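Local coordinates for carboxylic ester hydrolase (Aspergillus niger, PDB 7K4O), which probably hydrolyses the ester bonds of tannins as a secreted fungal serine esterase of the tannase family, with gallic acid bound in its pocket, at residues Asp372-Thr375 against Tyr376-Lys380; Leu165-Val169 against Tyr170-Asp174. One frame throughout, in Å; residues are numbered along the deposited sequence.

Contact 1 (Asp372-Thr375 against Tyr376-Lys380)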
loop_
_atom_site.group_PDB
_atom_site.type_symbol
_atom_site.label_atom_id
_atom_site.label_comp_id
_atom_site.label_asym_id
_atom_site.label_seq_id
_atom_site.Cartn_x
_atom_site.Cartn_y
_atom_site.Cartn_z
ATOM N N ASP A 372 -13.047 21.476 -15.460
ATOM C CA ASP A 372 -13.833 22.741 -15.509
ATOM C C ASP A 372 -14.890 22.699 -14.423
ATOM O O ASP A 372 -15.613 21.712 -14.331
ATOM C CB ASP A 372 -14.536 22.927 -16.852
ATOM C CG ASP A 372 -13.594 23.270 -17.991
ATOM O OD1 ASP A 372 -12.411 23.621 -17.717
ATOM O OD2 ASP A 372 -14.039 23.167 -19.145
ATOM N N GLY A 373 -14.972 23.735 -13.610
ATOM C CA GLY A 373 -16.010 23.820 -12.575
ATOM C C GLY A 373 -15.668 23.041 -11.302
ATOM O O GLY A 373 -16.462 23.129 -10.337
ATOM N N VAL A 374 -14.532 22.351 -11.253
ATOM C CA VAL A 374 -14.145 21.552 -10.050
ATOM C C VAL A 374 -13.409 22.447 -9.051
ATOM O O VAL A 374 -12.406 23.026 -9.402
ATOM C CB VAL A 374 -13.333 20.315 -10.463
ATOM C CG1 VAL A 374 -12.899 19.524 -9.229
ATOM C CG2 VAL A 374 -14.109 19.439 -11.427
ATOM N N THR A 375 -13.955 22.543 -7.856
ATOM C CA THR A 375 -13.491 23.373 -6.747
ATOM C C THR A 375 -13.083 22.476 -5.578
ATOM O O THR A 375 -13.404 21.266 -5.616
ATOM C CB THR A 375 -14.573 24.351 -6.298
ATOM O OG1 THR A 375 -15.677 23.674 -5.687
ATOM C CG2 THR A 375 -15.027 25.235 -7.446
ATOM N N TYR A 376 -12.526 23.076 -4.550
ATOM C CA TYR A 376 -12.321 22.378 -3.262
ATOM C C TYR A 376 -13.630 21.718 -2.813
ATOM O O TYR A 376 -13.608 20.583 -2.277
ATOM C CB TYR A 376 -11.767 23.307 -2.184
ATOM C CG TYR A 376 -10.440 23.951 -2.528
ATOM C CD1 TYR A 376 -9.475 23.321 -3.298
ATOM C CD2 TYR A 376 -10.167 25.247 -2.096
ATOM C CE1 TYR A 376 -8.258 23.926 -3.580
ATOM C CE2 TYR A 376 -8.953 25.858 -2.358
ATOM C CZ TYR A 376 -7.986 25.200 -3.087
ATOM O OH TYR A 376 -6.797 25.808 -3.386
ATOM N N ASP A 377 -14.768 22.413 -2.902
ATOM C CA ASP A 377 -16.051 21.846 -2.429
ATOM C C ASP A 377 -16.473 20.651 -3.306
ATOM O O ASP A 377 -17.098 19.724 -2.732
ATOM C CB ASP A 377 -17.148 22.929 -2.390
ATOM C CG ASP A 377 -17.029 23.919 -1.243
ATOM O OD1 ASP A 377 -16.238 23.700 -0.314
ATOM O OD2 ASP A 377 -17.752 24.968 -1.291
ATOM N N THR A 378 -16.186 20.654 -4.605
ATOM C CA THR A 378 -16.498 19.503 -5.498
ATOM C C THR A 378 -15.720 18.286 -4.940
ATOM O O THR A 378 -16.315 17.179 -4.869
ATOM C CB THR A 378 -16.059 19.729 -6.941
ATOM O OG1 THR A 378 -16.553 21.001 -7.388
ATOM C CG2 THR A 378 -16.511 18.673 -7.924
ATOM N N LEU A 379 -14.459 18.492 -4.596
ATOM C CA LEU A 379 -13.602 17.381 -4.054
ATOM C C LEU A 379 -14.203 16.896 -2.727
ATOM O O LEU A 379 -14.313 15.657 -2.508
ATOM C CB LEU A 379 -12.156 17.843 -3.869
ATOM C CG LEU A 379 -11.429 18.300 -5.127
ATOM C CD1 LEU A 379 -9.992 18.618 -4.811
ATOM C CD2 LEU A 379 -11.485 17.293 -6.253
ATOM N N LYS A 380 -14.601 17.798 -1.839
ATOM C CA LYS A 380 -15.249 17.419 -0.568
ATOM C C LYS A 380 -16.483 16.565 -0.859
ATOM O O LYS A 380 -16.674 15.530 -0.226
ATOM C CB LYS A 380 -15.624 18.662 0.227
ATOM C CG LYS A 380 -16.512 18.392 1.426
ATOM C CD LYS A 380 -17.030 19.664 2.062
ATOM C CE LYS A 380 -17.926 19.397 3.248
ATOM N NZ LYS A 380 -18.268 20.650 3.958
#
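Thr375 and Thr378 grip each other twice at the start of helix 376-390, each side chain taking the backbone N-H of the other residue. In one direction Thr375 N donates to Thr378 OG1 over 3.1 Å, and the bond is almost straight at 175°. In the other, Thr378 N donates to Thr375 OG1 at 3.2 Å. The torsions explain the exchange: Thr375 holds OG1 between its backbone N and carbonyl carbon (chi1 68°), which turns the oxygen over the first turn, whereas Thr378 sets OG1 opposite its carbonyl carbon and beside its own N (chi1 -50°), reaching back to the residue before the helix. The main chain supplies the next link, Leu379 N to Thr375 O at 3.1 Å, and with it the helical ladder begins.

An apolar layer lies next to these polar bonds. Val374 CG1 reaches CB of Thr378 at 3.9 Å, the two side chains crossing at about a right angle, and the same methyl meets Leu379 CD2 at 4.0 Å. Farther out, Val374 and Tyr376 pack on Val227 of helix 224-232, while Leu379 touches Leu223. Asp377 OD2 is hydrogen-bonded to Ser316 OG, and Tyr376 and Leu379 both rest on Leu313, so this first turn is also fixed to the loop at 313-316. The reciprocal bonds of Thr375, the N-cap, and Thr378 make this a capping box, here closing the solvent-facing start of a helix with two threonines.

Contact 2 (Leu165-Val169 against Tyr170-Asp174)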
loop_
_atom_site.group_PDB
_atom_site.type_symbol
_atom_site.label_atom_id
_atom_site.label_comp_id
_atom_site.label_asym_id
_atom_site.label_seq_id
_atom_site.Cartn_x
_atom_site.Cartn_y
_atom_site.Cartn_z
ATOM N N LEU A 165 -5.821 -26.655 -0.822
ATOM C CA LEU A 165 -4.912 -27.336 -1.777
ATOM C C LEU A 165 -3.575 -27.634 -1.068
ATOM O O LEU A 165 -3.047 -28.765 -1.201
ATOM C CB LEU A 165 -4.675 -26.462 -3.006
ATOM C CG LEU A 165 -3.550 -26.961 -3.919
ATOM C CD1 LEU A 165 -3.930 -28.280 -4.535
ATOM C CD2 LEU A 165 -3.240 -25.934 -4.991
ATOM N N THR A 166 -3.037 -26.665 -0.346
ATOM C CA THR A 166 -1.711 -26.758 0.331
ATOM C C THR A 166 -1.807 -27.868 1.374
ATOM O O THR A 166 -0.906 -28.744 1.388
ATOM C CB THR A 166 -1.354 -25.440 0.998
ATOM O OG1 THR A 166 -1.209 -24.415 0.005
ATOM C CG2 THR A 166 -0.083 -25.534 1.826
ATOM N N ARG A 167 -2.856 -27.897 2.208
ATOM C CA ARG A 167 -2.989 -29.003 3.206
ATOM C C ARG A 167 -3.034 -30.365 2.521
ATOM O O ARG A 167 -2.349 -31.320 3.000
ATOM C CB ARG A 167 -4.254 -28.882 4.044
ATOM C CG ARG A 167 -4.171 -27.794 5.085
ATOM C CD ARG A 167 -5.476 -27.883 5.892
ATOM N NE ARG A 167 -5.243 -27.082 7.072
ATOM C CZ ARG A 167 -4.592 -27.504 8.153
ATOM N NH1 ARG A 167 -4.394 -26.660 9.150
ATOM N NH2 ARG A 167 -4.130 -28.741 8.212
ATOM N N ASN A 168 -3.777 -30.471 1.439
ATOM C CA ASN A 168 -3.954 -31.778 0.763
ATOM C C ASN A 168 -2.651 -32.198 0.084
ATOM O O ASN A 168 -2.255 -33.381 0.212
ATOM C CB ASN A 168 -5.102 -31.756 -0.217
ATOM C CG ASN A 168 -6.464 -31.566 0.423
ATOM O OD1 ASN A 168 -6.630 -31.923 1.587
ATOM N ND2 ASN A 168 -7.425 -31.014 -0.323
ATOM N N VAL A 169 -1.979 -31.301 -0.619
ATOM C CA VAL A 169 -0.881 -31.689 -1.528
ATOM C C VAL A 169 0.344 -32.100 -0.723
ATOM O O VAL A 169 1.049 -33.024 -1.168
ATOM C CB VAL A 169 -0.626 -30.609 -2.588
ATOM C CG1 VAL A 169 0.238 -29.538 -2.039
ATOM C CG2 VAL A 169 -0.045 -31.238 -3.855
ATOM N N TYR A 170 0.539 -31.558 0.480
ATOM C CA TYR A 170 1.704 -31.885 1.326
ATOM C C TYR A 170 1.326 -32.954 2.361
ATOM O O TYR A 170 2.193 -33.279 3.184
ATOM C CB TYR A 170 2.267 -30.648 1.977
ATOM C CG TYR A 170 2.916 -29.696 0.977
ATOM C CD1 TYR A 170 4.088 -30.037 0.303
ATOM C CD2 TYR A 170 2.350 -28.468 0.685
ATOM C CE1 TYR A 170 4.701 -29.177 -0.595
ATOM C CE2 TYR A 170 2.962 -27.594 -0.176
ATOM C CZ TYR A 170 4.086 -27.971 -0.896
ATOM O OH TYR A 170 4.687 -27.057 -1.710
ATOM N N GLY A 171 0.101 -33.441 2.339
ATOM C CA GLY A 171 -0.324 -34.530 3.266
ATOM C C GLY A 171 -0.396 -34.060 4.699
ATOM O O GLY A 171 -0.088 -34.868 5.633
ATOM N N MET A 172 -0.789 -32.812 4.921
ATOM C CA MET A 172 -0.960 -32.298 6.302
ATOM C C MET A 172 -2.174 -32.970 6.943
ATOM O O MET A 172 -3.233 -33.137 6.321
ATOM C CB MET A 172 -1.142 -30.784 6.315
ATOM C CG MET A 172 0.080 -30.047 5.824
ATOM S SD MET A 172 -0.063 -28.264 5.856
ATOM C CE MET A 172 -0.116 -27.987 7.624
ATOM N N SER A 173 -2.103 -33.295 8.226
ATOM C CA SER A 173 -3.282 -33.837 8.917
ATOM C C SER A 173 -4.195 -32.688 9.279
ATOM O O SER A 173 -3.754 -31.538 9.321
ATOM C CB SER A 173 -2.828 -34.631 10.139
ATOM O OG SER A 173 -2.433 -33.682 11.127
ATOM N N ASP A 174 -5.436 -32.976 9.654
ATOM C CA ASP A 174 -6.340 -31.895 10.073
ATOM C C ASP A 174 -5.828 -31.174 11.314
ATOM O O ASP A 174 -6.034 -29.982 11.417
ATOM C CB ASP A 174 -7.738 -32.451 10.294
ATOM C CG ASP A 174 -8.457 -32.652 8.959
ATOM O OD1 ASP A 174 -7.997 -32.072 7.925
ATOM O OD2 ASP A 174 -9.421 -33.436 8.945
HETATM O O HOH W 1 -5.562 -31.159 6.566
HETATM O O HOH W 2 -3.784 -34.209 3.970
#
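Arg167, Tyr170 and Met172 carry the contact where helix 144-169 ends in a Schellman motif, with Gly171 turning the chain at positive phi (69°). Met172 N donates to Arg167 O at 2.9 Å, a bond from beyond the glycine back into the last turn. Gly171 N bonds to Asn168 O, the second bond of the motif.

Tyr170 lies beside Val169, whose CG1 makes a CH-pi contact over one ring face, 4.0 Å from the centroid. Thr166 O lies at the ring's edge and also accepts Tyr170 N. Phe86 stacks with the ring, and the hydroxyl bonds to Pro81 O.

Arg167 is modelled in two conformers, and in the one described here Met172, folded at chi3 (68°), brings CE over one face of the guanidinium, 4.1 Å from NH2. Extended from CG to NE, this conformer carries the group past the end of the helix, where NH1 donates to Asp176 O and NH2 to a water. Asp176 has been observed as a zinc ligand of this protein, and its OD2 accepts Ser173 N. The same water donates to Met172 O and, over 2.9 Å, to Asp174 OD1.

Overall arrangement
A helix start and a helix end, on two different helices, are finished here by different means. Contact 1 starts helix 376-390 and contact 2 finishes helix 144-169, so they share no element; their centres lie about 55 Å apart, on opposite sides of the chain's centre. Contact 1 is a surface contact in which threonine hydroxyls accept the N-H groups of the N-cap residue and of the first turn. Contact 2 is partly buried, uses backbone N-H groups to meet late carbonyls, and adds an aromatic ring, a guanidinium and bridging waters. Their settings differ too: 165-174 leads toward strand 179-185 of the main sheet, whereas 372-380 packs against helix 224-232 and neighbouring loops.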